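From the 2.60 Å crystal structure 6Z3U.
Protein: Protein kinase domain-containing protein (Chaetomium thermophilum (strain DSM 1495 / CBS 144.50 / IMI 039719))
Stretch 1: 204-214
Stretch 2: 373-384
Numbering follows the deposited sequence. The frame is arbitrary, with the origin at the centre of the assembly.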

ATOM      1  N   LEU B 204     -13.089   5.559  16.015  1.00 24.94           N
ATOM      2  CA  LEU B 204     -11.647   5.339  15.930  1.00 19.37           C
ATOM      3  C   LEU B 204     -11.314   3.851  15.934  1.00 19.23           C
ATOM      4  O   LEU B 204     -10.500   3.384  15.129  1.00 19.32           O
ATOM      5  N   THR B 205     -11.937   3.087  16.833  1.00 19.10           N
ATOM      6  CA  THR B 205     -11.623   1.666  16.924  1.00 19.09           C
ATOM      7  C   THR B 205     -11.984   0.941  15.633  1.00 27.86           C
ATOM      8  O   THR B 205     -11.240   0.065  15.176  1.00 28.72           O
ATOM      9  N   ARG B 206     -13.110   1.305  15.015  1.00 27.95           N
ATOM     10  CA  ARG B 206     -13.458   0.696  13.736  1.00 30.42           C
ATOM     11  C   ARG B 206     -12.447   1.070  12.659  1.00 30.67           C
ATOM     12  O   ARG B 206     -12.089   0.236  11.819  1.00 32.40           O
ATOM     13  N   ALA B 207     -11.952   2.309  12.682  1.00 30.72           N
ATOM     14  CA  ALA B 207     -10.967   2.726  11.690  1.00 20.38           C
ATOM     15  C   ALA B 207      -9.686   1.913  11.820  1.00 20.17           C
ATOM     16  O   ALA B 207      -9.184   1.363  10.834  1.00 34.17           O
ATOM     17  N   VAL B 208      -9.147   1.814  13.037  1.00 25.49           N
ATOM     18  CA  VAL B 208      -7.921   1.044  13.223  1.00 23.30           C
ATOM     19  C   VAL B 208      -8.180  -0.437  12.985  1.00 25.23           C
ATOM     20  O   VAL B 208      -7.312  -1.150  12.470  1.00 33.35           O
ATOM     21  N   TRP B 209      -9.367  -0.929  13.346  1.00 27.08           N
ATOM     22  CA  TRP B 209      -9.701  -2.311  13.022  1.00 24.78           C
ATOM     23  C   TRP B 209      -9.672  -2.531  11.516  1.00 23.98           C
ATOM     24  O   TRP B 209      -9.130  -3.533  11.037  1.00 34.75           O
ATOM     25  N   TRP B 210     -10.236  -1.594  10.751  1.00 24.07           N
ATOM     26  CA  TRP B 210     -10.261  -1.741   9.300  1.00 32.32           C
ATOM     27  C   TRP B 210      -8.858  -1.662   8.711  1.00 36.32           C
ATOM     28  O   TRP B 210      -8.536  -2.383   7.757  1.00 34.42           O
ATOM     29  N   CYS B 211      -8.009  -0.792   9.262  1.00 31.14           N
ATOM     30  CA  CYS B 211      -6.623  -0.735   8.813  1.00 21.09           C
ATOM     31  C   CYS B 211      -5.945  -2.085   8.992  1.00 24.70           C
ATOM     32  O   CYS B 211      -5.346  -2.626   8.056  1.00 34.50           O
ATOM     33  N   HIS B 212      -6.040  -2.652  10.196  1.00 21.85           N
ATOM     34  CA  HIS B 212      -5.383  -3.925  10.459  1.00 24.47           C
ATOM     35  C   HIS B 212      -6.059  -5.066   9.714  1.00 24.34           C
ATOM     36  O   HIS B 212      -5.388  -6.024   9.312  1.00 22.04           O
ATOM     37  N   GLU B 213      -7.377  -4.985   9.517  1.00 29.62           N
ATOM     38  CA  GLU B 213      -8.065  -5.990   8.712  1.00 29.46           C
ATOM     39  C   GLU B 213      -7.482  -6.061   7.307  1.00 29.29           C
ATOM     40  O   GLU B 213      -7.528  -7.119   6.668  1.00 34.13           O
ATOM     41  N   ASN B 214      -6.936  -4.948   6.812  1.00 29.18           N
ATOM     42  CA  ASN B 214      -6.296  -4.883   5.506  1.00 28.45           C
ATOM     43  C   ASN B 214      -4.776  -4.847   5.608  1.00 24.26           C
ATOM     44  O   ASN B 214      -4.103  -4.417   4.663  1.00 23.83           O
ATOM     45  N   THR B 373      -6.150  -6.413  20.941  1.00 28.68           N
ATOM     46  CA  THR B 373      -6.160  -6.150  19.510  1.00 29.14           C
ATOM     47  C   THR B 373      -7.379  -5.312  19.135  1.00 29.46           C
ATOM     48  O   THR B 373      -8.311  -5.135  19.920  1.00 42.03           O
ATOM     49  N   ALA B 374      -7.370  -4.792  17.907  1.00 26.12           N
ATOM     50  CA  ALA B 374      -8.482  -3.957  17.467  1.00 24.87           C
ATOM     51  C   ALA B 374      -9.775  -4.760  17.375  1.00 27.88           C
ATOM     52  O   ALA B 374     -10.841  -4.272  17.772  1.00 37.06           O
ATOM     53  N   ARG B 375      -9.709  -5.992  16.863  1.00 33.02           N
ATOM     54  CA  ARG B 375     -10.908  -6.824  16.807  1.00 27.39           C
ATOM     55  C   ARG B 375     -11.421  -7.129  18.207  1.00 30.08           C
ATOM     56  O   ARG B 375     -12.615  -6.979  18.491  1.00 34.19           O
ATOM     57  N   GLU B 376     -10.527  -7.549  19.103  1.00 31.12           N
ATOM     58  CA  GLU B 376     -10.933  -7.768  20.487  1.00 28.48           C
ATOM     59  C   GLU B 376     -11.548  -6.504  21.067  1.00 27.62           C
ATOM     60  O   GLU B 376     -12.520  -6.564  21.828  1.00 36.35           O
ATOM     61  N   MET B 377     -11.003  -5.346  20.695  1.00 29.27           N
ATOM     62  CA  MET B 377     -11.506  -4.083  21.219  1.00 25.78           C
ATOM     63  C   MET B 377     -12.969  -3.881  20.855  1.00 26.16           C
ATOM     64  O   MET B 377     -13.761  -3.411  21.680  1.00 35.39           O
ATOM     65  N   LEU B 378     -13.352  -4.243  19.628  1.00 27.50           N
ATOM     66  CA  LEU B 378     -14.716  -4.004  19.174  1.00 35.68           C
ATOM     67  C   LEU B 378     -15.736  -4.903  19.860  1.00 35.01           C
ATOM     68  O   LEU B 378     -16.914  -4.540  19.925  1.00 40.07           O
ATOM     69  N   GLU B 379     -15.322  -6.062  20.361  1.00 32.33           N
ATOM     70  CA  GLU B 379     -16.230  -6.970  21.049  1.00 36.03           C
ATOM     71  C   GLU B 379     -16.253  -6.760  22.559  1.00 36.80           C
ATOM     72  O   GLU B 379     -16.937  -7.512  23.264  1.00 43.97           O
ATOM     73  N   HIS B 380     -15.543  -5.757  23.068  1.00 33.32           N
ATOM     74  CA  HIS B 380     -15.516  -5.494  24.500  1.00 33.77           C
ATOM     75  C   HIS B 380     -16.901  -5.091  25.003  1.00 36.95           C
ATOM     76  O   HIS B 380     -17.776  -4.678  24.239  1.00 32.00           O
ATOM     77  N   ARG B 381     -17.096  -5.229  26.321  1.00 38.28           N
ATOM     78  CA  ARG B 381     -18.392  -4.926  26.918  1.00 40.75           C
ATOM     79  C   ARG B 381     -18.673  -3.432  27.011  1.00 41.56           C
ATOM     80  O   ARG B 381     -19.840  -3.044  27.135  1.00 43.10           O
ATOM     81  N   TRP B 382     -17.639  -2.588  26.962  1.00 40.01           N
ATOM     82  CA  TRP B 382     -17.848  -1.157  27.171  1.00 29.05           C
ATOM     83  C   TRP B 382     -18.874  -0.594  26.195  1.00 30.04           C
ATOM     84  O   TRP B 382     -19.646   0.306  26.545  1.00 30.71           O
ATOM     85  N   TRP B 383     -18.885  -1.098  24.959  1.00 33.87           N
ATOM     86  CA  TRP B 383     -19.775  -0.533  23.951  1.00 31.93           C
ATOM     87  C   TRP B 383     -21.233  -0.851  24.259  1.00 33.11           C
ATOM     88  O   TRP B 383     -22.107   0.008  24.097  1.00 42.08           O
ATOM     89  N   ARG B 384     -21.513  -2.073  24.712  1.00 29.47           N
ATOM     90  CA  ARG B 384     -22.874  -2.485  25.032  1.00 40.33           C
ATOM     91  C   ARG B 384     -23.266  -2.211  26.480  1.00 40.11           C
ATOM     92  O   ARG B 384     -24.405  -2.500  26.862  1.00 38.14           O
TER

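Helix 204-213 packs against the short helix 374-378, their directions 144° apart and their axes 9.0 Å apart at closest approach. The backbones come nearest at Trp-209 and Ala-374, whose CA atoms lie 4.9 Å apart. The small Ala-374 side chain points toward the long helix, and Ala-374 CB sits 3.6 Å from Trp-209 CA.

Thr-205 points toward the second stretch with chi1 m. Its side chain fits as a knob among Ala-374, Met-377, Leu-378 and Trp-383. This rotamer sets Thr-205 CG2 3.4 Å from Leu-378 CD2 and 3.7 Å from Met-377 CB. It sets Thr-205 OG1 3.8 Å from Trp-383 CZ2; this hydroxyl is hydrogen-bonded elsewhere in the structure. Trp-383, chi1 m, is held by its own stretch: Trp-383 NE1 donates to Met-377 O at 2.8 Å.

Trp-209 is chi1 t with chi2 at 83°. Leu-378, m then t, places CD1 over one face of the indole. Leu-378 CD1 lies 3.8 Å from the centroid of the Trp-209 five-membered ring, a CH-pi contact, and 3.5 Å from Trp-209 CG. The other Leu-378 methyl, CD2, also reaches Arg-206 CG at 3.8 Å. The CA-to-CB bond of Arg-206 itself points away.

Arg-375 starts sideways and extends through t, t, m, which brings its end nearer the long helix. Glu-213 also starts sideways; chi1 is off-well at -148° and chi2 is p. The two ends meet in a salt bridge. Arg-375 NH2 donates to Glu-213 OE1 at 2.8 Å, near the guanidinium plane. Arg-375 NH1 adds a weak bond to Glu-213 OE1 at 3.4 Å. Trp-209 NE1 lies over one guanidinium face, 3.8 Å from Arg-375 NH2.

Thr-373, chi1 p, caps the second helix: Thr-373 OG1 accepts from Glu-376 N at 3.2 Å.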

ATOM      1  CB  LEU B 204     -10.944   6.053  17.085  1.00 19.04           C
ATOM      2  CG  LEU B 204      -9.459   5.745  17.277  1.00 18.84           C
ATOM      3  CD1 LEU B 204      -8.696   5.995  15.996  1.00 30.97           C
ATOM      4  CD2 LEU B 204      -8.880   6.576  18.412  1.00 18.67           C
ATOM      5  CB  THR B 205     -12.350   1.042  18.115  1.00 25.00           C
ATOM      6  OG1 THR B 205     -12.004   1.748  19.312  1.00 27.65           O
ATOM      7  CG2 THR B 205     -11.968  -0.421  18.281  1.00 32.14           C
ATOM      8  CB  ARG B 206     -14.866   1.112  13.310  1.00 30.24           C
ATOM      9  CG  ARG B 206     -15.986   0.492  14.130  1.00 36.23           C
ATOM     10  CD  ARG B 206     -17.342   0.770  13.490  1.00 47.79           C
ATOM     11  NE  ARG B 206     -18.446   0.163  14.229  1.00 48.47           N
ATOM     12  CZ  ARG B 206     -19.172   0.784  15.155  1.00 61.95           C
ATOM     13  NH1 ARG B 206     -18.926   2.051  15.470  1.00 55.23           N
ATOM     14  NH2 ARG B 206     -20.151   0.131  15.768  1.00 64.78           N
ATOM     15  CB  ALA B 207     -10.676   4.220  11.835  1.00 23.91           C
ATOM     16  CB  VAL B 208      -7.332   1.298  14.621  1.00 19.31           C
ATOM     17  CG1 VAL B 208      -6.079   0.472  14.831  1.00 19.35           C
ATOM     18  CG2 VAL B 208      -7.022   2.765  14.795  1.00 22.01           C
ATOM     19  CB  TRP B 209     -11.073  -2.673  13.586  1.00 36.77           C
ATOM     20  CG  TRP B 209     -11.605  -3.975  13.054  1.00 32.87           C
ATOM     21  CD1 TRP B 209     -11.318  -5.229  13.511  1.00 33.18           C
ATOM     22  CD2 TRP B 209     -12.513  -4.147  11.958  1.00 30.67           C
ATOM     23  NE1 TRP B 209     -11.994  -6.169  12.771  1.00 34.73           N
ATOM     24  CE2 TRP B 209     -12.734  -5.530  11.811  1.00 29.65           C
ATOM     25  CE3 TRP B 209     -13.160  -3.264  11.088  1.00 34.37           C
ATOM     26  CZ2 TRP B 209     -13.573  -6.050  10.830  1.00 39.25           C
ATOM     27  CZ3 TRP B 209     -13.993  -3.782  10.116  1.00 31.78           C
ATOM     28  CH2 TRP B 209     -14.192  -5.162   9.994  1.00 39.33           C
ATOM     29  CB  TRP B 210     -11.166  -0.677   8.688  1.00 32.53           C
ATOM     30  CG  TRP B 210     -11.291  -0.780   7.210  1.00 24.67           C
ATOM     31  CD1 TRP B 210     -10.933   0.160   6.293  1.00 32.62           C
ATOM     32  CD2 TRP B 210     -11.795  -1.896   6.467  1.00 25.51           C
ATOM     33  NE1 TRP B 210     -11.193  -0.293   5.024  1.00 34.65           N
ATOM     34  CE2 TRP B 210     -11.723  -1.553   5.103  1.00 26.26           C
ATOM     35  CE3 TRP B 210     -12.305  -3.147   6.825  1.00 32.59           C
ATOM     36  CZ2 TRP B 210     -12.141  -2.418   4.096  1.00 27.31           C
ATOM     37  CZ3 TRP B 210     -12.719  -4.004   5.823  1.00 32.63           C
ATOM     38  CH2 TRP B 210     -12.635  -3.634   4.474  1.00 36.61           C
ATOM     39  CB  CYS B 211      -5.865   0.343   9.586  1.00 20.78           C
ATOM     40  SG  CYS B 211      -6.316   2.032   9.158  1.00 20.87           S
ATOM     41  CB  HIS B 212      -5.364  -4.191  11.962  1.00 20.84           C
ATOM     42  CG  HIS B 212      -4.586  -3.176  12.740  1.00 20.47           C
ATOM     43  ND1 HIS B 212      -4.468  -3.218  14.112  1.00 20.24           N
ATOM     44  CD2 HIS B 212      -3.889  -2.089  12.336  1.00 20.45           C
ATOM     45  CE1 HIS B 212      -3.731  -2.200  14.519  1.00 20.17           C
ATOM     46  NE2 HIS B 212      -3.366  -1.500  13.461  1.00 20.27           N
ATOM     47  CB  GLU B 213      -9.561  -5.679   8.654  1.00 33.46           C
ATOM     48  CG  GLU B 213     -10.465  -6.907   8.546  1.00 37.72           C
ATOM     49  CD  GLU B 213     -10.386  -7.813   9.767  1.00 43.99           C
ATOM     50  OE1 GLU B 213     -10.700  -9.015   9.637  1.00 51.47           O
ATOM     51  OE2 GLU B 213     -10.022  -7.322  10.858  1.00 36.89           O
ATOM     52  CB  ASN B 214      -6.799  -3.662   4.737  1.00 28.90           C
ATOM     53  CG  ASN B 214      -8.264  -3.769   4.380  1.00 31.59           C
ATOM     54  OD1 ASN B 214      -8.619  -4.215   3.287  1.00 38.14           O
ATOM     55  ND2 ASN B 214      -9.126  -3.382   5.310  1.00 35.42           N
ATOM     56  CB  THR B 373      -6.161  -7.458  18.723  1.00 31.28           C
ATOM     57  OG1 THR B 373      -7.420  -8.121  18.901  1.00 36.10           O
ATOM     58  CG2 THR B 373      -5.035  -8.362  19.198  1.00 31.55           C
ATOM     59  CB  ALA B 374      -8.155  -3.307  16.125  1.00 24.32           C
ATOM     60  CB  ARG B 375     -10.623  -8.119  16.046  1.00 37.79           C
ATOM     61  CG  ARG B 375     -11.599  -9.247  16.369  1.00 36.75           C
ATOM     62  CD  ARG B 375     -11.449 -10.439  15.425  1.00 58.24           C
ATOM     63  NE  ARG B 375     -12.128 -10.224  14.146  1.00 73.08           N
ATOM     64  CZ  ARG B 375     -11.520 -10.018  12.978  1.00 80.25           C
ATOM     65  NH1 ARG B 375     -10.194 -10.000  12.889  1.00 72.78           N
ATOM     66  NH2 ARG B 375     -12.249  -9.833  11.884  1.00 67.73           N
ATOM     67  CB  GLU B 376      -9.731  -8.204  21.324  1.00 28.94           C
ATOM     68  CG  GLU B 376      -9.171  -9.567  20.966  1.00 30.06           C
ATOM     69  CD  GLU B 376      -7.846  -9.841  21.652  1.00 33.93           C
ATOM     70  OE1 GLU B 376      -7.244  -8.880  22.173  1.00 36.04           O
ATOM     71  OE2 GLU B 376      -7.405 -11.010  21.670  1.00 34.59           O
ATOM     72  CB  MET B 377     -10.648  -2.940  20.679  1.00 26.73           C
ATOM     73  CG  MET B 377     -10.535  -1.746  21.603  1.00 34.91           C
ATOM     74  SD  MET B 377      -9.325  -0.547  21.013  1.00 27.55           S
ATOM     75  CE  MET B 377      -7.814  -1.456  21.318  1.00 23.83           C
ATOM     76  CB  LEU B 378     -14.808  -4.193  17.659  1.00 34.43           C
ATOM     77  CG  LEU B 378     -14.150  -3.104  16.812  1.00 36.09           C
ATOM     78  CD1 LEU B 378     -14.157  -3.501  15.346  1.00 41.00           C
ATOM     79  CD2 LEU B 378     -14.852  -1.761  17.004  1.00 38.12           C
ATOM     80  CB  GLU B 379     -15.852  -8.418  20.720  1.00 40.59           C
ATOM     81  CG  GLU B 379     -15.585  -8.644  19.232  1.00 38.09           C
ATOM     82  CD  GLU B 379     -15.831 -10.076  18.790  1.00 46.22           C
ATOM     83  OE1 GLU B 379     -16.684 -10.753  19.401  1.00 57.33           O
ATOM     84  OE2 GLU B 379     -15.171 -10.522  17.828  1.00 44.36           O
ATOM     85  CB  HIS B 380     -14.494  -4.400  24.812  1.00 29.79           C
ATOM     86  CG  HIS B 380     -14.089  -4.344  26.252  1.00 27.97           C
ATOM     87  ND1 HIS B 380     -14.308  -3.237  27.042  1.00 30.92           N
ATOM     88  CD2 HIS B 380     -13.493  -5.262  27.046  1.00 37.18           C
ATOM     89  CE1 HIS B 380     -13.855  -3.472  28.260  1.00 32.78           C
ATOM     90  NE2 HIS B 380     -13.357  -4.694  28.289  1.00 33.93           N
ATOM     91  CB  ARG B 381     -18.493  -5.522  28.327  1.00 45.71           C
ATOM     92  CG  ARG B 381     -18.636  -7.034  28.387  1.00 62.55           C
ATOM     93  CD  ARG B 381     -19.472  -7.447  29.596  1.00 40.25           C
ATOM     94  NE  ARG B 381     -19.251  -8.839  29.985  1.00 45.26           N
ATOM     95  CZ  ARG B 381     -19.847  -9.887  29.417  1.00 56.44           C
ATOM     96  NH1 ARG B 381     -19.581 -11.115  29.844  1.00 50.92           N
ATOM     97  NH2 ARG B 381     -20.709  -9.714  28.425  1.00 56.65           N
ATOM     98  CB  TRP B 382     -16.526  -0.407  27.032  1.00 26.68           C
ATOM     99  CG  TRP B 382     -16.632   1.044  27.371  1.00 27.91           C
ATOM    100  CD1 TRP B 382     -17.287   1.590  28.435  1.00 35.67           C
ATOM    101  CD2 TRP B 382     -16.084   2.142  26.629  1.00 29.20           C
ATOM    102  NE1 TRP B 382     -17.170   2.960  28.411  1.00 27.48           N
ATOM    103  CE2 TRP B 382     -16.438   3.322  27.311  1.00 24.07           C
ATOM    104  CE3 TRP B 382     -15.327   2.239  25.458  1.00 24.56           C
ATOM    105  CZ2 TRP B 382     -16.062   4.583  26.861  1.00 23.20           C
ATOM    106  CZ3 TRP B 382     -14.954   3.493  25.013  1.00 22.82           C
ATOM    107  CH2 TRP B 382     -15.324   4.649  25.713  1.00 22.59           C
ATOM    108  CB  TRP B 383     -19.403  -1.054  22.563  1.00 38.28           C
ATOM    109  CG  TRP B 383     -17.947  -0.946  22.251  1.00 28.80           C
ATOM    110  CD1 TRP B 383     -17.068  -1.975  22.090  1.00 29.96           C
ATOM    111  CD2 TRP B 383     -17.194   0.258  22.073  1.00 24.52           C
ATOM    112  NE1 TRP B 383     -15.816  -1.487  21.817  1.00 26.45           N
ATOM    113  CE2 TRP B 383     -15.866  -0.118  21.802  1.00 24.24           C
ATOM    114  CE3 TRP B 383     -17.514   1.618  22.116  1.00 23.86           C
ATOM    115  CZ2 TRP B 383     -14.860   0.813  21.574  1.00 23.36           C
ATOM    116  CZ3 TRP B 383     -16.514   2.541  21.891  1.00 22.98           C
ATOM    117  CH2 TRP B 383     -15.202   2.135  21.622  1.00 26.78           C
ATOM    118  CB  ARG B 384     -23.064  -3.977  24.709  1.00 41.08           C
ATOM    119  CG  ARG B 384     -21.964  -4.919  25.199  1.00 45.85           C
ATOM    120  CD  ARG B 384     -21.902  -6.171  24.326  1.00 46.87           C
ATOM    121  NE  ARG B 384     -20.686  -6.955  24.545  1.00 49.33           N
ATOM    122  CZ  ARG B 384     -20.622  -8.079  25.254  1.00 55.42           C
ATOM    123  NH1 ARG B 384     -21.706  -8.584  25.830  1.00 68.15           N
ATOM    124  NH2 ARG B 384     -19.460  -8.706  25.385  1.00 54.88           N
TER